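PDB 4V1K: carbohydrate binding module from Ruminococcus flavefaciens, which probably binds plant cell-wall polysaccharide as a non-catalytic module of the cellulosomal family 9 glycoside hydrolase Cel9A. Local coordinates for residues D32-V44 with W92-Q105. Residues are numbered along the deposited sequence; the frame is centred on the assembly and turned at random.
Sequences DFGISSSEKITEV and WKVPSDISSIIQTQ
At the edge of a four-stranded antiparallel sheet, where strand 41-49 meets the outermost strand 87-93, Val-44 and Trp-92 form a hydrogen-bonded pair: Trp-92 N donates to Val-44 O (2.8 Å, N-H...O 173°) and Val-44 N returns a bond to Trp-92 O in its carbonyl plane. Beyond the non-hydrogen-bonded pair Glu-43/Lys-93, Val-94 N reaches Thr-42 O (2.9 Å) from 45° above the carbonyl plane, a tilt that accompanies the strand's departure toward helix 96-99. On the buried side, Val-94 CG2 sits 3.8 Å above one face of the Trp-92 ring, toward its rim, and touches Val-44 CG2 (4.1 Å); Phe-61 of strand 55-64 also meets the indole, tying the edge to the other sheet of this two-sheet beta fold. A classic bulge, Thr-42 and Glu-43 facing Lys-130, interrupts the opposite flank of strand 41-49. In one of the conformers modelled for each, bends at chi2 to chi4 bring Lys-40 NZ to Ser-99 OG (2.9 Å), doubtful as a permanent link. Past the strand pairing, water accepts from Ile-41 N and donates to Ser-99 O. Farther along, Ile-35 CG2 packs on Thr-104 CG2 at 3.8 Å, the side chains crossing at about a right angle, while a second water joins Ile-35 O to Thr-104 OG1 (2.8 Å to each).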
loop_
_atom_site.group_PDB
_atom_site.type_symbol
_atom_site.label_atom_id
_atom_site.label_comp_id
_atom_site.label_asym_id
_atom_site.label_seq_id
_atom_site.Cartn_x
_atom_site.Cartn_y
_atom_site.Cartn_z
ATOM N N ASP A 32 -12.913 3.234 0.948
ATOM C CA ASP A 32 -12.892 3.595 -0.467
ATOM C C ASP A 32 -12.962 2.366 -1.380
ATOM O O ASP A 32 -13.390 2.485 -2.555
ATOM C CB ASP A 32 -11.656 4.401 -0.845
ATOM C CG ASP A 32 -11.632 5.837 -0.237
ATOM O OD1 ASP A 32 -12.510 6.235 0.525
ATOM O OD2 ASP A 32 -10.677 6.573 -0.562
ATOM N N PHE A 33 -12.563 1.205 -0.849
ATOM C CA PHE A 33 -12.585 -0.042 -1.628
ATOM C C PHE A 33 -13.947 -0.740 -1.617
ATOM O O PHE A 33 -14.263 -1.470 -2.545
ATOM C CB PHE A 33 -11.566 -1.041 -1.081
ATOM C CG PHE A 33 -10.125 -0.626 -1.258
ATOM C CD1 PHE A 33 -9.516 0.241 -0.344
ATOM C CD2 PHE A 33 -9.369 -1.111 -2.317
ATOM C CE1 PHE A 33 -8.196 0.635 -0.501
ATOM C CE2 PHE A 33 -8.039 -0.757 -2.455
ATOM C CZ PHE A 33 -7.451 0.123 -1.564
ATOM N N GLY A 34 -14.720 -0.577 -0.546
ATOM C CA GLY A 34 -16.005 -1.262 -0.406
ATOM C C GLY A 34 -15.923 -2.657 0.201
ATOM O O GLY A 34 -16.876 -3.422 0.102
ATOM N N ILE A 35 -14.775 -2.961 0.806
ATOM C CA ILE A 35 -14.493 -4.234 1.475
ATOM C C ILE A 35 -15.371 -4.482 2.703
ATOM O O ILE A 35 -15.614 -3.561 3.494
ATOM C CB ILE A 35 -12.969 -4.370 1.811
ATOM C CG1 ILE A 35 -12.633 -5.746 2.378
ATOM C CG2 ILE A 35 -12.484 -3.291 2.758
ATOM C CD1 ILE A 35 -11.151 -6.049 2.378
ATOM N N SER A 36 -15.839 -5.725 2.850
ATOM C CA SER A 36 -16.585 -6.159 4.028
ATOM C C SER A 36 -15.629 -6.648 5.131
ATOM O O SER A 36 -14.543 -7.174 4.861
ATOM C CB SER A 36 -17.531 -7.331 3.652
ATOM O OG SER A 36 -18.051 -7.998 4.798
ATOM N N SER A 37 -16.049 -6.518 6.373
ATOM C CA SER A 37 -15.235 -6.987 7.491
ATOM C C SER A 37 -15.192 -8.530 7.562
ATOM O O SER A 37 -14.402 -9.082 8.299
ATOM C CB SER A 37 -15.738 -6.378 8.797
ATOM O OG SER A 37 -17.051 -6.803 9.086
ATOM N N SER A 38 -16.011 -9.224 6.776
ATOM C CA SER A 38 -15.923 -10.707 6.683
ATOM C C SER A 38 -14.729 -11.188 5.852
ATOM O O SER A 38 -14.343 -12.343 5.927
ATOM C CB SER A 38 -17.204 -11.293 6.083
ATOM O OG SER A 38 -17.366 -10.917 4.727
ATOM N N GLU A 39 -14.138 -10.280 5.083
ATOM C CA GLU A 39 -13.125 -10.640 4.089
ATOM C C GLU A 39 -11.686 -10.540 4.653
ATOM O O GLU A 39 -11.419 -9.679 5.459
ATOM C CB GLU A 39 -13.370 -9.812 2.810
ATOM C CG GLU A 39 -14.729 -10.173 2.209
ATOM C CD GLU A 39 -15.182 -9.329 1.068
ATOM O OE1 GLU A 39 -15.118 -8.078 1.147
ATOM O OE2 GLU A 39 -15.670 -9.936 0.106
ATOM N N LYS A 40 -10.800 -11.474 4.252
ATOM C CA LYS A 40 -9.386 -11.532 4.686
ATOM C C LYS A 40 -8.459 -11.118 3.539
ATOM O O LYS A 40 -8.504 -11.743 2.477
ATOM C CB LYS A 40 -9.061 -12.978 5.083
ATOM C CG LYS A 40 -7.766 -13.212 5.855
ATOM C CD LYS A 40 -7.977 -13.224 7.374
ATOM C CE LYS A 40 -7.419 -14.483 8.041
ATOM N NZ LYS A 40 -5.940 -14.506 8.249
ATOM N N ILE A 41 -7.641 -10.092 3.746
ATOM C CA ILE A 41 -6.729 -9.571 2.717
ATOM C C ILE A 41 -5.449 -10.426 2.743
ATOM O O ILE A 41 -4.784 -10.541 3.785
ATOM C CB ILE A 41 -6.413 -8.083 2.956
ATOM C CG1 ILE A 41 -7.694 -7.230 2.876
ATOM C CG2 ILE A 41 -5.354 -7.587 1.953
ATOM C CD1 ILE A 41 -7.530 -5.854 3.475
ATOM N N THR A 42 -5.090 -10.979 1.584
ATOM C CA THR A 42 -3.893 -11.798 1.430
ATOM C C THR A 42 -2.746 -11.071 0.741
ATOM O O THR A 42 -1.567 -11.413 0.947
ATOM C CB THR A 42 -4.204 -13.080 0.631
ATOM O OG1 THR A 42 -4.905 -12.758 -0.577
ATOM C CG2 THR A 42 -5.053 -14.016 1.463
ATOM N N GLU A 43 -3.074 -10.095 -0.091
ATOM C CA GLU A 43 -2.038 -9.364 -0.825
ATOM C C GLU A 43 -2.526 -7.943 -1.103
ATOM O O GLU A 43 -3.735 -7.729 -1.361
ATOM C CB GLU A 43 -1.731 -10.147 -2.123
ATOM C CG GLU A 43 -0.529 -9.759 -2.929
ATOM C CD GLU A 43 -0.288 -10.775 -4.071
ATOM O OE1 GLU A 43 -0.198 -12.001 -3.837
ATOM O OE2 GLU A 43 -0.205 -10.360 -5.218
ATOM N N VAL A 44 -1.584 -7.003 -1.122
ATOM C CA VAL A 44 -1.820 -5.634 -1.592
ATOM C C VAL A 44 -0.869 -5.338 -2.751
ATOM O O VAL A 44 0.317 -5.622 -2.650
ATOM C CB VAL A 44 -1.586 -4.607 -0.476
ATOM C CG1 VAL A 44 -1.921 -3.200 -0.944
ATOM C CG2 VAL A 44 -2.422 -4.935 0.735
ATOM N N TRP A 92 2.838 -6.490 -1.740
ATOM C CA TRP A 92 2.987 -6.962 -0.352
ATOM C C TRP A 92 2.135 -8.200 -0.086
ATOM O O TRP A 92 0.926 -8.145 -0.170
ATOM C CB TRP A 92 2.588 -5.851 0.605
ATOM C CG TRP A 92 2.718 -6.186 2.063
ATOM C CD1 TRP A 92 3.699 -6.936 2.644
ATOM C CD2 TRP A 92 1.842 -5.786 3.135
ATOM N NE1 TRP A 92 3.500 -7.020 3.990
ATOM C CE2 TRP A 92 2.373 -6.335 4.327
ATOM C CE3 TRP A 92 0.676 -5.014 3.203
ATOM C CZ2 TRP A 92 1.790 -6.140 5.577
ATOM C CZ3 TRP A 92 0.076 -4.814 4.468
ATOM C CH2 TRP A 92 0.641 -5.383 5.635
ATOM N N LYS A 93 2.795 -9.314 0.219
ATOM C CA LYS A 93 2.116 -10.535 0.651
ATOM C C LYS A 93 1.884 -10.403 2.160
ATOM O O LYS A 93 2.838 -10.329 2.952
ATOM C CB LYS A 93 2.947 -11.794 0.302
ATOM C CG LYS A 93 3.230 -11.876 -1.209
ATOM C CD LYS A 93 3.833 -13.169 -1.688
ATOM C CE LYS A 93 3.806 -13.187 -3.214
ATOM N NZ LYS A 93 4.380 -14.433 -3.783
ATOM N N VAL A 94 0.611 -10.285 2.541
ATOM C CA VAL A 94 0.254 -9.951 3.909
ATOM C C VAL A 94 0.410 -11.182 4.809
ATOM O O VAL A 94 -0.195 -12.216 4.541
ATOM C CB VAL A 94 -1.182 -9.411 3.988
ATOM C CG1 VAL A 94 -1.507 -8.985 5.399
ATOM C CG2 VAL A 94 -1.368 -8.216 3.039
ATOM N N PRO A 95 1.205 -11.079 5.894
ATOM C CA PRO A 95 1.298 -12.221 6.798
ATOM C C PRO A 95 -0.037 -12.559 7.476
ATOM O O PRO A 95 -0.824 -11.664 7.777
ATOM C CB PRO A 95 2.312 -11.763 7.862
ATOM C CG PRO A 95 2.933 -10.541 7.396
ATOM C CD PRO A 95 2.039 -9.951 6.347
ATOM N N SER A 96 -0.252 -13.851 7.744
ATOM C CA SER A 96 -1.488 -14.321 8.377
ATOM C C SER A 96 -1.787 -13.601 9.687
ATOM O O SER A 96 -2.946 -13.276 9.944
ATOM C CB SER A 96 -1.445 -15.840 8.614
ATOM O OG SER A 96 -1.392 -16.484 7.357
ATOM N N ASP A 97 -0.753 -13.334 10.489
ATOM C CA ASP A 97 -0.942 -12.674 11.793
ATOM C C ASP A 97 -1.338 -11.203 11.677
ATOM O O ASP A 97 -1.881 -10.668 12.577
ATOM C CB ASP A 97 0.235 -12.884 12.773
ATOM C CG ASP A 97 1.576 -12.218 12.342
ATOM O OD1 ASP A 97 1.679 -11.618 11.242
ATOM O OD2 ASP A 97 2.554 -12.328 13.130
ATOM N N ILE A 98 -1.065 -10.566 10.562
ATOM C CA ILE A 98 -1.616 -9.223 10.306
ATOM C C ILE A 98 -3.005 -9.296 9.651
ATOM O O ILE A 98 -3.935 -8.571 10.056
ATOM C CB ILE A 98 -0.627 -8.407 9.462
ATOM C CG1 ILE A 98 0.643 -8.129 10.284
ATOM C CG2 ILE A 98 -1.264 -7.090 9.007
ATOM C CD1 ILE A 98 1.680 -7.314 9.558
ATOM N N SER A 99 -3.160 -10.152 8.639
ATOM C CA SER A 99 -4.437 -10.212 7.919
ATOM C C SER A 99 -5.611 -10.515 8.870
ATOM O O SER A 99 -6.720 -10.002 8.676
ATOM C CB SER A 99 -4.382 -11.195 6.744
ATOM O OG SER A 99 -4.171 -12.510 7.178
ATOM N N SER A 100 -5.364 -11.303 9.925
ATOM C CA SER A 100 -6.446 -11.658 10.830
ATOM C C SER A 100 -6.955 -10.486 11.695
ATOM O O SER A 100 -8.054 -10.582 12.238
ATOM C CB SER A 100 -6.046 -12.855 11.691
ATOM O OG SER A 100 -5.173 -12.417 12.670
ATOM N N ILE A 101 -6.186 -9.390 11.787
ATOM C CA ILE A 101 -6.546 -8.259 12.649
ATOM C C ILE A 101 -6.601 -6.916 11.913
ATOM O O ILE A 101 -6.786 -5.872 12.556
ATOM C CB ILE A 101 -5.627 -8.142 13.888
ATOM C CG1 ILE A 101 -4.176 -8.007 13.463
ATOM C CG2 ILE A 101 -5.871 -9.311 14.848
ATOM C CD1 ILE A 101 -3.213 -7.630 14.566
ATOM N N ILE A 102 -6.535 -6.924 10.583
ATOM C CA ILE A 102 -6.733 -5.650 9.846
ATOM C C ILE A 102 -8.089 -5.010 10.212
ATOM O O ILE A 102 -9.150 -5.705 10.219
ATOM C CB ILE A 102 -6.573 -5.822 8.316
ATOM C CG1 ILE A 102 -5.090 -6.057 7.984
ATOM C CG2 ILE A 102 -7.108 -4.623 7.535
ATOM C CD1 ILE A 102 -4.774 -6.400 6.537
ATOM N N GLN A 103 -8.037 -3.687 10.437
ATOM C CA GLN A 103 -9.232 -2.922 10.754
ATOM C C GLN A 103 -9.670 -2.155 9.510
ATOM O O GLN A 103 -9.067 -1.156 9.128
ATOM C CB GLN A 103 -8.971 -1.949 11.922
ATOM C CG GLN A 103 -10.143 -1.015 12.210
ATOM C CD GLN A 103 -11.399 -1.755 12.617
ATOM O OE1 GLN A 103 -12.053 -2.369 11.780
ATOM N NE2 GLN A 103 -11.781 -1.652 13.908
ATOM N N THR A 104 -10.714 -2.656 8.847
ATOM C CA THR A 104 -11.285 -1.964 7.683
ATOM C C THR A 104 -12.366 -0.939 8.024
ATOM O O THR A 104 -12.765 -0.124 7.158
ATOM C CB THR A 104 -11.896 -2.964 6.670
ATOM O OG1 THR A 104 -12.960 -3.709 7.270
ATOM C CG2 THR A 104 -10.838 -3.908 6.149
ATOM N N GLN A 105 -12.825 -0.955 9.268
ATOM C CA GLN A 105 -13.921 -0.093 9.725
ATOM C C GLN A 105 -13.408 1.152 10.453
ATOM O O GLN A 105 -12.218 1.253 10.807
ATOM C CB GLN A 105 -14.801 -0.881 10.698
ATOM C CG GLN A 105 -15.283 -2.236 10.166
ATOM C CD GLN A 105 -16.291 -2.902 11.074
ATOM O OE1 GLN A 105 -17.333 -2.343 11.364
ATOM N NE2 GLN A 105 -15.984 -4.112 11.522
HETATM O O HOH W 1 -15.432 -2.974 6.274
HETATM O O HOH W 2 -9.835 -7.443 7.591
HETATM O O HOH W 3 -7.706 -8.809 6.352
HETATM O O HOH W 4 -0.491 -13.821 1.863
#